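Local coordinates for protein L-isoleucine-4-hydroxylase (Bacillus thuringiensis, PDB 6LNH) that catalyses the iron-, ascorbate- and 2-oxoglutarate-dependent hydroxylation of L-isoleucine to (4S)-4-hydroxy-L-isoleucine, and also oxidises several related amino acids, at residues E174-S185 with A236-S246. Residues are numbered along the deposited sequence; the frame is centred on the assembly and turned at random.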
loop_
_atom_site.group_PDB
_atom_site.type_symbol
_atom_site.label_atom_id
_atom_site.label_comp_id
_atom_site.label_asym_id
_atom_site.label_seq_id
_atom_site.Cartn_x
_atom_site.Cartn_y
_atom_site.Cartn_z
ATOM N N GLU C 174 32.288 8.189 -1.192
ATOM C CA GLU C 174 32.709 7.984 0.191
ATOM C C GLU C 174 32.698 6.499 0.550
ATOM O O GLU C 174 31.751 5.784 0.208
ATOM C CB GLU C 174 31.803 8.752 1.144
ATOM C CG GLU C 174 31.785 10.253 0.886
ATOM C CD GLU C 174 30.765 10.649 -0.169
ATOM O OE1 GLU C 174 30.061 9.753 -0.678
ATOM O OE2 GLU C 174 30.670 11.852 -0.493
ATOM N N PRO C 175 33.742 6.026 1.235
ATOM C CA PRO C 175 33.819 4.589 1.556
ATOM C C PRO C 175 32.707 4.085 2.463
ATOM O O PRO C 175 32.389 2.890 2.415
ATOM C CB PRO C 175 35.198 4.448 2.221
ATOM C CG PRO C 175 35.617 5.846 2.584
ATOM C CD PRO C 175 34.980 6.743 1.577
ATOM N N VAL C 176 32.110 4.936 3.295
ATOM C CA VAL C 176 30.997 4.541 4.154
ATOM C C VAL C 176 29.919 5.612 4.072
ATOM O O VAL C 176 30.193 6.794 4.312
ATOM C CB VAL C 176 31.432 4.332 5.618
ATOM C CG1 VAL C 176 30.245 3.882 6.463
ATOM C CG2 VAL C 176 32.563 3.318 5.715
ATOM N N VAL C 177 28.696 5.197 3.742
ATOM C CA VAL C 177 27.563 6.101 3.588
ATOM C C VAL C 177 26.378 5.539 4.364
ATOM O O VAL C 177 26.055 4.353 4.234
ATOM C CB VAL C 177 27.195 6.302 2.104
ATOM C CG1 VAL C 177 25.838 6.983 1.968
ATOM C CG2 VAL C 177 28.272 7.104 1.394
ATOM N N PHE C 178 25.735 6.388 5.163
ATOM C CA PHE C 178 24.518 6.035 5.885
ATOM C C PHE C 178 23.326 6.703 5.207
ATOM O O PHE C 178 23.310 7.928 5.043
ATOM C CB PHE C 178 24.600 6.465 7.351
ATOM C CG PHE C 178 25.503 5.609 8.193
ATOM C CD1 PHE C 178 26.880 5.719 8.099
ATOM C CD2 PHE C 178 24.970 4.705 9.095
ATOM C CE1 PHE C 178 27.709 4.931 8.881
ATOM C CE2 PHE C 178 25.791 3.914 9.879
ATOM C CZ PHE C 178 27.163 4.027 9.770
ATOM N N LEU C 179 22.334 5.902 4.821
ATOM C CA LEU C 179 21.082 6.389 4.250
ATOM C C LEU C 179 19.987 6.248 5.304
ATOM O O LEU C 179 19.618 5.128 5.674
ATOM C CB LEU C 179 20.738 5.610 2.979
ATOM C CG LEU C 179 19.428 5.924 2.255
ATOM C CD1 LEU C 179 19.379 7.378 1.889
ATOM C CD2 LEU C 179 19.286 5.066 1.008
ATOM N N HIS C 180 19.469 7.376 5.786
ATOM C CA HIS C 180 18.379 7.398 6.755
ATOM C C HIS C 180 17.133 7.964 6.086
ATOM O O HIS C 180 17.134 9.117 5.643
ATOM C CB HIS C 180 18.744 8.227 7.987
ATOM C CG HIS C 180 20.062 7.861 8.596
ATOM N ND1 HIS C 180 20.221 6.774 9.429
ATOM C CD2 HIS C 180 21.281 8.441 8.497
ATOM C CE1 HIS C 180 21.482 6.697 9.814
ATOM N NE2 HIS C 180 22.146 7.698 9.263
ATOM N N LEU C 181 16.077 7.158 6.016
ATOM C CA LEU C 181 14.785 7.663 5.574
ATOM C C LEU C 181 14.197 8.588 6.633
ATOM O O LEU C 181 14.100 8.223 7.808
ATOM C CB LEU C 181 13.831 6.504 5.289
ATOM C CG LEU C 181 12.430 6.871 4.800
ATOM C CD1 LEU C 181 12.493 7.640 3.489
ATOM C CD2 LEU C 181 11.582 5.620 4.652
ATOM N N MET C 182 13.797 9.788 6.214
ATOM C CA MET C 182 13.153 10.738 7.113
ATOM C C MET C 182 11.644 10.816 6.926
ATOM O O MET C 182 10.911 10.955 7.911
ATOM C CB MET C 182 13.765 12.128 6.928
ATOM C CG MET C 182 15.245 12.187 7.260
ATOM S SD MET C 182 15.597 11.760 8.978
ATOM C CE MET C 182 14.856 13.155 9.817
ATOM N N ASN C 183 11.160 10.723 5.690
ATOM C CA ASN C 183 9.735 10.848 5.415
ATOM C C ASN C 183 9.468 10.428 3.980
ATOM O O ASN C 183 10.331 10.565 3.105
ATOM C CB ASN C 183 9.223 12.274 5.650
ATOM C CG ASN C 183 7.729 12.313 5.934
ATOM O OD1 ASN C 183 7.053 11.285 5.889
ATOM N ND2 ASN C 183 7.209 13.499 6.228
ATOM N N LEU C 184 8.259 9.921 3.755
ATOM C CA LEU C 184 7.831 9.469 2.439
ATOM C C LEU C 184 6.334 9.707 2.337
ATOM O O LEU C 184 5.566 9.152 3.127
ATOM C CB LEU C 184 8.176 7.989 2.252
ATOM C CG LEU C 184 7.814 7.218 0.984
ATOM C CD1 LEU C 184 8.622 7.711 -0.198
ATOM C CD2 LEU C 184 8.048 5.730 1.213
ATOM N N SER C 185 5.921 10.538 1.383
ATOM C CA SER C 185 4.500 10.769 1.169
ATOM C C SER C 185 3.808 9.465 0.784
ATOM O O SER C 185 4.403 8.577 0.167
ATOM C CB SER C 185 4.286 11.836 0.093
ATOM O OG SER C 185 4.701 11.372 -1.176
ATOM N N ALA C 236 4.689 14.182 -4.747
ATOM C CA ALA C 236 5.148 13.141 -3.841
ATOM C C ALA C 236 6.586 13.424 -3.427
ATOM O O ALA C 236 7.384 13.949 -4.209
ATOM C CB ALA C 236 5.054 11.756 -4.490
ATOM N N PHE C 237 6.910 13.074 -2.185
ATOM C CA PHE C 237 8.196 13.406 -1.594
ATOM C C PHE C 237 8.871 12.152 -1.069
ATOM O O PHE C 237 8.214 11.195 -0.652
ATOM C CB PHE C 237 8.050 14.414 -0.445
ATOM C CG PHE C 237 7.543 15.755 -0.881
ATOM C CD1 PHE C 237 8.063 16.374 -2.006
ATOM C CD2 PHE C 237 6.534 16.390 -0.176
ATOM C CE1 PHE C 237 7.592 17.612 -2.417
ATOM C CE2 PHE C 237 6.057 17.628 -0.579
ATOM C CZ PHE C 237 6.587 18.240 -1.703
ATOM N N ARG C 238 10.199 12.182 -1.084
ATOM C CA ARG C 238 11.024 11.220 -0.365
ATOM C C ARG C 238 12.112 12.019 0.332
ATOM O O ARG C 238 13.018 12.549 -0.322
ATOM C CB ARG C 238 11.621 10.164 -1.295
ATOM C CG ARG C 238 12.336 9.044 -0.556
ATOM C CD ARG C 238 12.687 7.898 -1.484
ATOM N NE ARG C 238 13.363 6.819 -0.770
ATOM C CZ ARG C 238 14.672 6.602 -0.818
ATOM N NH1 ARG C 238 15.447 7.387 -1.554
ATOM N NH2 ARG C 238 15.206 5.600 -0.134
ATOM N N ASP C 239 12.018 12.109 1.654
ATOM C CA ASP C 239 12.930 12.913 2.455
ATOM C C ASP C 239 14.019 11.994 2.988
ATOM O O ASP C 239 13.726 11.000 3.660
ATOM C CB ASP C 239 12.187 13.607 3.595
ATOM C CG ASP C 239 11.172 14.618 3.094
ATOM O OD1 ASP C 239 11.368 15.150 1.981
ATOM O OD2 ASP C 239 10.184 14.882 3.809
ATOM N N ILE C 240 15.266 12.335 2.694
ATOM C CA ILE C 240 16.396 11.476 3.003
ATOM C C ILE C 240 17.439 12.266 3.778
ATOM O O ILE C 240 17.557 13.487 3.632
ATOM C CB ILE C 240 16.968 10.903 1.676
ATOM C CG1 ILE C 240 16.139 9.705 1.201
ATOM C CG2 ILE C 240 18.469 10.631 1.737
ATOM C CD1 ILE C 240 16.016 8.611 2.216
ATOM N N LEU C 241 18.209 11.555 4.601
ATOM C CA LEU C 241 19.403 12.098 5.233
ATOM C C LEU C 241 20.561 11.154 4.955
ATOM O O LEU C 241 20.490 9.968 5.295
ATOM C CB LEU C 241 19.212 12.277 6.741
ATOM C CG LEU C 241 20.457 12.795 7.467
ATOM C CD1 LEU C 241 20.741 14.245 7.092
ATOM C CD2 LEU C 241 20.321 12.637 8.974
ATOM N N LEU C 242 21.627 11.676 4.357
ATOM C CA LEU C 242 22.849 10.918 4.129
ATOM C C LEU C 242 23.931 11.395 5.088
ATOM O O LEU C 242 24.144 12.602 5.238
ATOM C CB LEU C 242 23.335 11.063 2.685
ATOM C CG LEU C 242 22.499 10.498 1.537
ATOM C CD1 LEU C 242 22.992 11.063 0.212
ATOM C CD2 LEU C 242 22.569 8.981 1.524
ATOM N N VAL C 243 24.607 10.448 5.733
ATOM C CA VAL C 243 25.762 10.734 6.577
ATOM C C VAL C 243 26.932 9.947 6.003
ATOM O O VAL C 243 26.962 8.712 6.092
ATOM C CB VAL C 243 25.513 10.382 8.049
ATOM C CG1 VAL C 243 26.693 10.827 8.898
ATOM C CG2 VAL C 243 24.228 11.036 8.542
ATOM N N THR C 244 27.891 10.656 5.415
ATOM C CA THR C 244 29.015 10.055 4.713
ATOM C C THR C 244 30.321 10.299 5.457
ATOM O O THR C 244 30.491 11.317 6.136
ATOM C CB THR C 244 29.126 10.606 3.289
ATOM O OG1 THR C 244 29.626 11.948 3.334
ATOM C CG2 THR C 244 27.762 10.602 2.612
ATOM N N PHE C 245 31.239 9.341 5.335
ATOM C CA PHE C 245 32.562 9.421 5.943
ATOM C C PHE C 245 33.621 9.288 4.856
ATOM O O PHE C 245 33.702 8.250 4.188
ATOM C CB PHE C 245 32.723 8.343 7.019
ATOM C CG PHE C 245 31.733 8.469 8.143
ATOM C CD1 PHE C 245 30.410 8.087 7.972
ATOM C CD2 PHE C 245 32.117 8.999 9.362
ATOM C CE1 PHE C 245 29.495 8.220 8.995
ATOM C CE2 PHE C 245 31.205 9.131 10.390
ATOM C CZ PHE C 245 29.893 8.741 10.206
ATOM N N SER C 246 34.426 10.339 4.680
ATOM C CA SER C 246 35.515 10.345 3.711
ATOM C C SER C 246 36.695 11.135 4.268
ATOM O O SER C 246 36.596 11.801 5.302
ATOM C CB SER C 246 35.061 10.907 2.358
ATOM O OG SER C 246 34.638 12.252 2.478
HETATM O O HOH W 1 29.227 13.683 1.277
HETATM O O HOH W 2 9.658 15.350 6.138
#
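M182 and N183 both bond to one acceptor, D239 O, in a classic beta bulge that shifts the register of two antiparallel strands by one residue. These are neighbouring inner strands of the larger sheet of a cupin-type (double-stranded beta-helix) fold, and strands 214-218 and 145-156 flank them. Both donors reach D239 O from the same face of its carbonyl plane, M182 N at 2.8 Å and N183 N at 3.3 Å. D239 N returns a nearly straight bond to N183 O (2.7 Å, 167°), while the D239 carboxylate forms a salt bridge with R153.

The face carrying V177, L179, L242 and T244 looks toward the metal site; L242 lies about 6 Å from the bound iron at nearest side-chain approach, and V177 packs beside the iron ligand D172. Here L179 CD1 touches both I240 CG2 (3.4 Å) and L242 CD2: the first torsion carries CG away from the backbone N, and the second (57°) turns the CD1 branch toward the neighbouring strand. I240 CD1 lies over one face of the R238 guanidinium, offset toward its rim.

On the other face, packed against helix 120-134, the F178 and F245 rings meet rim to rim, planes at 65°, with F178 CD1 3.7 Å from F245 CE1. V243 CG2 touches the H180 imidazole at its edge; D129 and T214 bond the two ring nitrogens. At one end, a water joins E174 OE2 to T244 OG1, and Y92 also bonds that carboxylate oxygen. At the other, S185 OG replaces a main-chain carbonyl as acceptor for F237 N, at 3.0 Å.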